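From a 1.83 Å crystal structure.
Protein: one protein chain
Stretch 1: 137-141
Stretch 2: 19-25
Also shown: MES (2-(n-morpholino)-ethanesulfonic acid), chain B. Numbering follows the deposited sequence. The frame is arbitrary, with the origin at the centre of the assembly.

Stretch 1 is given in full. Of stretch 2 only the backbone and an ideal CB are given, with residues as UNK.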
# COMPACT_ATOMS: atom_id res chain seq x y z
N ASP A 137 0.17 2.69 -7.14
CA ASP A 137 0.54 3.88 -6.39
C ASP A 137 1.62 3.55 -5.36
O ASP A 137 2.38 4.43 -4.94
CB ASP A 137 -0.68 4.47 -5.68
CG ASP A 137 -1.26 3.54 -4.62
OD1 ASP A 137 -1.34 2.31 -4.85
OD2 ASP A 137 -1.67 4.05 -3.55
N SER A 138 1.68 2.29 -4.95
CA SER A 138 2.61 1.89 -3.89
C SER A 138 3.29 0.58 -4.27
O SER A 138 2.63 -0.35 -4.71
CB SER A 138 1.85 1.70 -2.58
OG SER A 138 2.64 0.98 -1.63
N SER A 139 4.61 0.50 -4.10
CA SER A 139 5.33 -0.74 -4.39
C SER A 139 4.90 -1.86 -3.47
O SER A 139 5.04 -3.04 -3.81
CB SER A 139 6.84 -0.54 -4.24
OG SER A 139 7.36 0.16 -5.36
N VAL A 140 4.43 -1.51 -2.27
CA VAL A 140 3.99 -2.54 -1.33
C VAL A 140 2.84 -3.31 -1.98
O VAL A 140 2.84 -4.54 -2.02
CB VAL A 140 3.51 -1.94 0.00
CG1 VAL A 140 2.95 -3.02 0.89
CG2 VAL A 140 4.68 -1.24 0.71
N THR A 141 1.87 -2.56 -2.49
CA THR A 141 0.73 -3.17 -3.18
C THR A 141 1.18 -3.91 -4.44
O THR A 141 0.72 -5.02 -4.72
CB THR A 141 -0.30 -2.08 -3.55
OG1 THR A 141 -0.70 -1.39 -2.36
CG2 THR A 141 -1.53 -2.69 -4.25
N UNK A 19 6.56 7.26 3.23
CA UNK A 19 6.04 6.44 2.13
C UNK A 19 6.01 4.98 2.58
O UNK A 19 6.97 4.49 3.19
CB UNK A 19 6.89 6.60 0.87
N UNK A 20 4.91 4.28 2.31
CA UNK A 20 4.67 2.99 2.92
C UNK A 20 5.78 1.99 2.64
O UNK A 20 6.17 1.20 3.51
CB UNK A 20 3.33 2.43 2.43
N UNK A 21 6.28 2.02 1.41
CA UNK A 21 7.32 1.10 1.00
C UNK A 21 8.55 1.21 1.90
O UNK A 21 9.13 0.20 2.31
CB UNK A 21 7.71 1.36 -0.46
N UNK A 22 8.93 2.44 2.21
CA UNK A 22 10.07 2.67 3.11
C UNK A 22 9.76 2.28 4.56
O UNK A 22 10.63 1.78 5.26
CB UNK A 22 10.49 4.14 3.05
N UNK A 23 8.53 2.54 5.01
CA UNK A 23 8.15 2.17 6.36
C UNK A 23 8.29 0.66 6.56
O UNK A 23 8.88 0.20 7.54
CB UNK A 23 6.72 2.62 6.65
N UNK A 24 7.75 -0.11 5.62
CA UNK A 24 7.77 -1.56 5.74
C UNK A 24 9.17 -2.13 5.50
O UNK A 24 9.62 -3.04 6.20
CB UNK A 24 6.78 -2.18 4.76
N UNK A 25 9.86 -1.59 4.51
CA UNK A 25 11.10 -2.20 4.05
C UNK A 25 12.34 -1.73 4.78
O UNK A 25 13.39 -2.35 4.66
CB UNK A 25 11.27 -1.93 2.55
O1 MES B . 7.33 7.49 -8.70
C2 MES B . 7.41 6.11 -8.94
C3 MES B . 7.71 5.32 -7.65
N4 MES B . 6.92 5.79 -6.49
C5 MES B . 5.85 6.73 -6.88
C6 MES B . 6.41 7.89 -7.71
C7 MES B . 6.43 4.71 -5.58
C8 MES B . 7.39 4.56 -4.44
S MES B . 7.69 3.37 -3.68
O1S MES B . 8.45 2.32 -4.65
O2S MES B . 6.20 2.93 -3.27
O3S MES B . 8.62 3.81 -2.47

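Position 19 stands immediately before a helix, with phi/psi of -56°/134°. Its CA-to-CB bond runs sideways to stretch 1, and nothing of that stretch lies within 5.5 Å of the ideal CB, so stretch 1 restricts the choice little. The deposited residue is Val-19. It takes the N-cap position, and its carbonyl oxygen accepts the amide of position 23 (N to Val-19 O, 3.1 Å) and, weakly, that of position 22.

At position 20 the ideal CB points toward stretch 1, 4.3 Å from Val-140 CG2 and 4.4 Å from Ser-138 OG. The helical angles, -57°/-39°, are open to any L-residue, and a small residue such as glycine, alanine or serine would suit so close an approach. Gly-20 is found. With no side chain, it offers its backbone as the contact surface, and Val-140 CG2 packs 3.9 Å from Gly-20 C.

Position 21 is the heart of the contact, its CA 5.5 Å from the CA of Val-140. CA-to-CB points sideways, yet the ideal CB lies 4.2 Å from Val-140 CG2 and 4.3 Å from Ser-139 CB. Nearby, the start of the stretch 1 helix presents amide groups, and the MES sulfonate offers acceptor oxygens. A short side chain with a hydroxyl would suit, serine or threonine above all; alanine or valine would fill space but give the sulfonate no donor from this position. The residue is Thr-21, chi1 in the m well. Its OG1 donates to MES O2S (2.7 Å), the same oxygen that receives the amide of Ser-139 (N to O2S, 3.0 Å), so the sulfonate ties the two stretches together. OG1 also lies 3.4 Å from Ser-139 CB and 3.6 Å from Val-140 CG2. A water joins the stretches too: it accepts a weak bond from Thr-21 N (3.3 Å) and hydrogen-bonds Ser-138 OG (2.8 Å), the atom that caps the helix through Val-140 N.

Position 22 points away, and many side chains are possible; it is Phe-22, which makes no contact with stretch 1.

Position 23, directed sideways, has nothing of stretch 1 within 5.5 Å of its ideal CB, so most helix-compatible residues would serve. Ala-23 occupies it, without contact.

Position 24 points toward stretch 1, its ideal CB 4.7 Å from Val-140 CG2. This apolar neighbour favours valine, leucine, isoleucine or methionine. Ile-24, m at both chi angles, brings CG1 to 4.4 Å from Val-140 CG2, a loose apolar contact one turn beyond position 20.

Position 25 has helical angles of -89°/-14°, but an ideal CB would be crowded by the carbonyl oxygen of Thr-21, 3.0 Å away. That favours glycine, and Gly-25 is present.

Stretch 2 19-25: VGTFAIG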
# COMPACT_ATOMS: atom_id res chain seq x y z
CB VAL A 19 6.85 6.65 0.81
CG1 VAL A 19 8.35 6.33 1.01
CG2 VAL A 19 6.26 5.83 -0.32
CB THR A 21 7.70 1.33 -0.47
OG1 THR A 21 6.54 1.09 -1.28
CG2 THR A 21 8.81 0.39 -0.89
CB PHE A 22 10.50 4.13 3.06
CG PHE A 22 11.78 4.43 3.80
CD1 PHE A 22 11.75 4.83 5.12
CD2 PHE A 22 13.01 4.32 3.17
CE1 PHE A 22 12.92 5.13 5.81
CE2 PHE A 22 14.19 4.61 3.85
CZ PHE A 22 14.14 5.01 5.17
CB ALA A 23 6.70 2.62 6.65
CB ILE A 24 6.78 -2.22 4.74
CG1 ILE A 24 5.35 -1.78 5.03
CG2 ILE A 24 6.89 -3.73 4.80
CD1 ILE A 24 4.88 -2.04 6.48
O HOH W 1 3.69 3.15 -0.22
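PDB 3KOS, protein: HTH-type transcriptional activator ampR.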